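Local coordinates for nucleotidyltransferase-like protein (Exiguobacterium sibiricum, PDB 3C18), which is of unestablished function but probably belongs to the nucleotidyltransferases, joining a nucleotidyltransferase-like domain to a substrate-binding-like and a helix-turn-helix domain, at residues 18-23 with 45-50; 51-56 with 68-73. All blocks are in the same frame, centred on the assembly; numbering follows the deposited sequence. Where two conformers were deposited one is given.

Interaction 1 of 2, residues 18-23 with 45-50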
# COMPACT_ATOMS: atom_id res chain seq x y z
N GLU A 18 -15.62 17.78 20.58
CA GLU A 18 -15.16 16.45 20.11
C GLU A 18 -13.68 16.41 19.94
O GLU A 18 -13.07 15.35 19.75
CB GLU A 18 -15.82 16.05 18.79
CG GLU A 18 -17.32 16.02 18.84
CD GLU A 18 -17.87 14.97 19.78
OE1 GLU A 18 -17.09 14.28 20.49
OE2 GLU A 18 -19.11 14.83 19.81
N THR A 19 -13.10 17.59 20.03
CA THR A 19 -11.66 17.75 19.89
C THR A 19 -10.96 17.19 21.12
O THR A 19 -11.29 17.57 22.23
CB THR A 19 -11.30 19.21 19.71
OG1 THR A 19 -11.95 19.71 18.53
CG2 THR A 19 -9.80 19.38 19.59
N GLN A 20 -10.01 16.27 20.91
CA GLN A 20 -9.31 15.58 22.02
C GLN A 20 -7.93 16.17 22.27
O GLN A 20 -7.38 16.10 23.36
CB GLN A 20 -9.18 14.07 21.75
CG GLN A 20 -10.49 13.41 21.41
CD GLN A 20 -11.49 13.56 22.52
OE1 GLN A 20 -11.22 13.17 23.64
NE2 GLN A 20 -12.66 14.12 22.23
N GLY A 21 -7.37 16.75 21.23
CA GLY A 21 -6.03 17.31 21.36
C GLY A 21 -5.57 18.13 20.18
O GLY A 21 -6.07 17.99 19.06
N ILE A 22 -4.67 19.04 20.48
CA ILE A 22 -4.04 19.87 19.49
C ILE A 22 -2.57 19.99 19.79
O ILE A 22 -2.16 20.33 20.89
CB ILE A 22 -4.66 21.28 19.40
CG1 ILE A 22 -6.19 21.20 19.22
CG2 ILE A 22 -4.04 22.08 18.27
CD1 ILE A 22 -6.83 22.55 19.30
N ILE A 23 -1.79 19.62 18.79
CA ILE A 23 -0.34 19.59 18.86
C ILE A 23 0.23 20.56 17.85
O ILE A 23 -0.27 20.66 16.74
CB ILE A 23 0.18 18.16 18.52
CG1 ILE A 23 0.22 17.30 19.78
CG2 ILE A 23 1.55 18.21 17.88
CD1 ILE A 23 1.47 17.46 20.61
N ILE A 45 -6.67 16.36 16.84
CA ILE A 45 -7.31 15.04 16.98
C ILE A 45 -8.73 15.23 17.48
O ILE A 45 -8.99 15.90 18.49
CB ILE A 45 -6.55 14.07 17.86
CG1 ILE A 45 -5.11 13.92 17.35
CG2 ILE A 45 -7.22 12.66 17.78
CD1 ILE A 45 -4.15 15.00 17.87
N THR A 46 -9.63 14.58 16.76
CA THR A 46 -11.05 14.79 16.93
C THR A 46 -11.89 13.52 16.80
O THR A 46 -11.48 12.55 16.14
CB THR A 46 -11.50 15.81 15.83
OG1 THR A 46 -12.84 16.21 16.05
CG2 THR A 46 -11.36 15.24 14.48
N ARG A 47 -13.05 13.54 17.44
CA ARG A 47 -14.03 12.47 17.34
C ARG A 47 -15.18 12.90 16.48
O ARG A 47 -16.20 12.24 16.39
CB ARG A 47 -14.55 12.05 18.70
CG ARG A 47 -13.54 11.35 19.51
CD ARG A 47 -14.11 10.96 20.86
NE ARG A 47 -13.04 10.48 21.70
CZ ARG A 47 -13.15 10.23 23.00
NH1 ARG A 47 -14.31 10.43 23.61
NH2 ARG A 47 -12.10 9.78 23.69
N ASP A 48 -15.00 14.03 15.83
CA ASP A 48 -15.97 14.48 14.83
C ASP A 48 -16.23 13.28 13.89
O ASP A 48 -15.33 12.84 13.17
CB ASP A 48 -15.41 15.66 14.02
CG ASP A 48 -16.37 16.17 12.93
OD1 ASP A 48 -17.31 15.45 12.53
OD2 ASP A 48 -16.17 17.31 12.46
N PRO A 49 -17.47 12.78 13.87
CA PRO A 49 -17.84 11.61 13.10
C PRO A 49 -17.79 11.81 11.61
O PRO A 49 -17.84 10.84 10.86
CB PRO A 49 -19.28 11.34 13.54
CG PRO A 49 -19.77 12.66 14.03
CD PRO A 49 -18.58 13.25 14.71
N SER A 50 -17.65 13.05 11.17
CA SER A 50 -17.60 13.32 9.73
C SER A 50 -16.17 13.25 9.25
O SER A 50 -15.92 13.28 8.08
CB SER A 50 -18.19 14.71 9.37
OG SER A 50 -17.42 15.78 9.90
O HOH W 1 -12.29 18.86 15.95

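Interaction 2 of 2, residues 51-56 with 68-73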
# COMPACT_ATOMS: atom_id res chain seq x y z
N VAL A 51 -15.26 13.13 10.20
CA VAL A 51 -13.83 13.20 9.89
C VAL A 51 -13.08 11.86 9.85
O VAL A 51 -13.21 11.01 10.73
CB VAL A 51 -13.08 14.13 10.88
CG1 VAL A 51 -11.58 14.05 10.62
CG2 VAL A 51 -13.55 15.58 10.77
N GLU A 52 -12.29 11.71 8.79
CA GLU A 52 -11.35 10.62 8.70
C GLU A 52 -9.97 11.27 8.87
O GLU A 52 -9.31 11.20 9.91
CB GLU A 52 -11.49 9.97 7.34
CG GLU A 52 -11.17 8.48 7.33
CD GLU A 52 -12.41 7.62 7.67
OE1 GLU A 52 -13.41 7.71 6.91
OE2 GLU A 52 -12.37 6.86 8.67
N TRP A 53 -9.50 11.88 7.78
CA TRP A 53 -8.31 12.72 7.83
C TRP A 53 -8.37 13.77 6.72
O TRP A 53 -8.66 13.46 5.57
CB TRP A 53 -7.05 11.88 7.67
CG TRP A 53 -5.85 12.65 7.25
CD1 TRP A 53 -5.13 13.53 8.01
CD2 TRP A 53 -5.23 12.64 5.96
NE1 TRP A 53 -4.11 14.08 7.27
CE2 TRP A 53 -4.15 13.56 6.01
CE3 TRP A 53 -5.47 11.95 4.78
CZ2 TRP A 53 -3.31 13.79 4.93
CZ3 TRP A 53 -4.65 12.19 3.71
CH2 TRP A 53 -3.55 13.09 3.79
N THR A 54 -8.12 15.01 7.09
CA THR A 54 -8.12 16.12 6.11
C THR A 54 -7.09 17.16 6.46
O THR A 54 -6.46 17.10 7.53
CB THR A 54 -9.53 16.77 5.86
OG1 THR A 54 -9.47 17.64 4.70
CG2 THR A 54 -10.05 17.51 7.10
N VAL A 55 -6.87 18.07 5.53
CA VAL A 55 -5.85 19.13 5.67
C VAL A 55 -6.39 20.48 5.22
O VAL A 55 -7.16 20.58 4.28
CB VAL A 55 -4.59 18.84 4.89
CG1 VAL A 55 -3.54 19.96 5.10
CG2 VAL A 55 -4.05 17.45 5.21
N LYS A 56 -5.97 21.50 5.94
CA LYS A 56 -6.31 22.90 5.66
C LYS A 56 -5.01 23.71 5.74
O LYS A 56 -4.14 23.41 6.52
CB LYS A 56 -7.30 23.40 6.72
CG LYS A 56 -8.51 22.50 6.92
CD LYS A 56 -9.50 23.08 7.92
CE LYS A 56 -10.61 22.06 8.29
NZ LYS A 56 -11.84 22.64 8.96
N HIS A 68 -3.59 19.55 10.07
CA HIS A 68 -4.02 18.16 9.91
C HIS A 68 -5.11 17.82 10.92
O HIS A 68 -4.91 17.89 12.11
CB HIS A 68 -2.85 17.20 10.01
CG HIS A 68 -1.97 17.21 8.78
ND1 HIS A 68 -1.78 16.10 7.98
CD2 HIS A 68 -1.28 18.22 8.18
CE1 HIS A 68 -0.98 16.41 6.97
NE2 HIS A 68 -0.67 17.70 7.07
N LEU A 69 -6.28 17.50 10.39
CA LEU A 69 -7.47 17.13 11.15
C LEU A 69 -7.63 15.63 10.97
O LEU A 69 -7.82 15.17 9.84
CB LEU A 69 -8.72 17.87 10.63
CG LEU A 69 -9.99 17.74 11.48
CD1 LEU A 69 -9.77 18.27 12.89
CD2 LEU A 69 -11.15 18.45 10.83
N VAL A 70 -7.47 14.88 12.06
CA VAL A 70 -7.51 13.42 12.03
C VAL A 70 -8.43 12.85 13.10
O VAL A 70 -8.43 13.32 14.21
CB VAL A 70 -6.12 12.84 12.28
CG1 VAL A 70 -6.14 11.33 12.16
CG2 VAL A 70 -5.14 13.45 11.28
N HIS A 71 -9.19 11.84 12.73
CA HIS A 71 -10.07 11.18 13.71
C HIS A 71 -9.22 10.33 14.64
O HIS A 71 -8.27 9.69 14.21
CB HIS A 71 -11.11 10.30 13.01
CG HIS A 71 -12.23 9.88 13.91
ND1 HIS A 71 -12.06 8.93 14.90
CD2 HIS A 71 -13.50 10.31 14.01
CE1 HIS A 71 -13.20 8.77 15.55
NE2 HIS A 71 -14.10 9.59 15.02
N GLU A 72 -9.59 10.33 15.91
CA GLU A 72 -8.87 9.60 16.95
C GLU A 72 -8.64 8.13 16.62
O GLU A 72 -7.63 7.57 17.01
CB GLU A 72 -9.62 9.70 18.29
CG GLU A 72 -8.90 9.02 19.43
CD GLU A 72 -9.63 9.15 20.76
OE1 GLU A 72 -10.60 9.92 20.83
OE2 GLU A 72 -9.23 8.49 21.74
N GLN A 73 -9.54 7.56 15.83
CA GLN A 73 -9.52 6.12 15.51
C GLN A 73 -8.65 5.87 14.32
O GLN A 73 -8.09 4.79 14.15
CB GLN A 73 -10.93 5.59 15.22
CG GLN A 73 -11.86 5.72 16.44
CD GLN A 73 -13.24 5.10 16.22
OE1 GLN A 73 -13.53 4.54 15.16
NE2 GLN A 73 -14.11 5.21 17.23

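Interaction 1 of 2, residues 18-23 with 45-50
Residues 18-21 and 45-48 run antiparallel where strand 19-26 begins and strand 40-46 ends. T19 and T46 form a non-hydrogen-bonded pair and G21 and I45 a hydrogen-bonded one; the one-residue shift between them is a classic beta bulge, with Q20 and G21 both opposite I45. I45 O takes a short bond from Q20 N (2.7 Å), in the carbonyl plane, and a weak one from G21 N, while I45 N donates to G21 O at 2.8 Å.

Just before the bulge, E18 O is gripped twice: by R47 N, and by Q20 NE2 at 2.8 Å from above the carbonyl plane. With CG beside its backbone N and the chain bent at chi2 (-60°), Q20 curls back to this oxygen and lays its amide over one face of the R47 guanidinium, the planes 7° apart and Q20 OE1 3.5 Å from R47 NH2. R47 NE turns to E72 in a salt bridge. A water bridges T19 OG1 and T46 OG1; T19 OG1 is also hydrogen-bonded to Y13 O, and T46 OG1 accepts from D48 N, an ST turn.

The stacked amide and the E72 carboxylate probably limit how R47 can turn, while its charge would probably help keep that carboxylate ionised.

Interaction 2 of 2, residues 51-56 with 68-73
This is an antiparallel beta-hairpin contact at the edge of the mixed sheet of the nucleotidyltransferase-like domain, pairing strand 53-60 with strand 63-71. T54 and L69 make the hydrogen-bonded pair, T54 N meeting L69 O at 2.8 Å nearly along the C=O axis; W53-V70 and V55-H68 flank it as non-hydrogen-bonded pairs.

On the face carrying W53, V55, H68 and V70, W53 NE1 donates to H68 ND1 (3.2 Å), in the indole plane but tilted from that of the imidazole. V55 CG2 sits over the centre of the H68 ring in a CH-pi contact, 3.8 Å from its centroid, and H68 NE2 bonds to D36. With both nitrogens engaged, the ring is fixed in its rotation; an alanine here removes the acceptor of the indole N-H and the surface under V55 CG2, and would probably loosen both side chains. V70 CG2 presses on the indole edge at CD1 (3.3 Å).

On the other face, L69 CB lies against CG2 of T54; the OG1 of T54 bonds to E245 of the second subunit, and L69 CD2 touches V51 CG2. Where strand gives way to helix 72-81, H71 is the N-cap: its ND1 accepts from Q73 N at 3.0 Å, in the imidazole plane.

In the fold
Both contacts belong to one sheet, in which strands 40-46 and 63-71 are neighbours, and their centres lie about 8 Å apart. Interaction 1 is the more buried, though R47 itself is exposed; interaction 2 is partly buried and its outer strand meets the second subunit. Their chemistry differs accordingly: water, amide and guanidinium bind the irregular strand ends of interaction 1, whereas aromatic and aliphatic side chains, with one N-H...N bond between rings, line the two faces of a regular hairpin in interaction 2. Residue E72, the first of helix 72-81, links them: besides its salt bridge to R47, its backbone N probably bonds to T46 O. The chain passes directly from S50 to V51 between them.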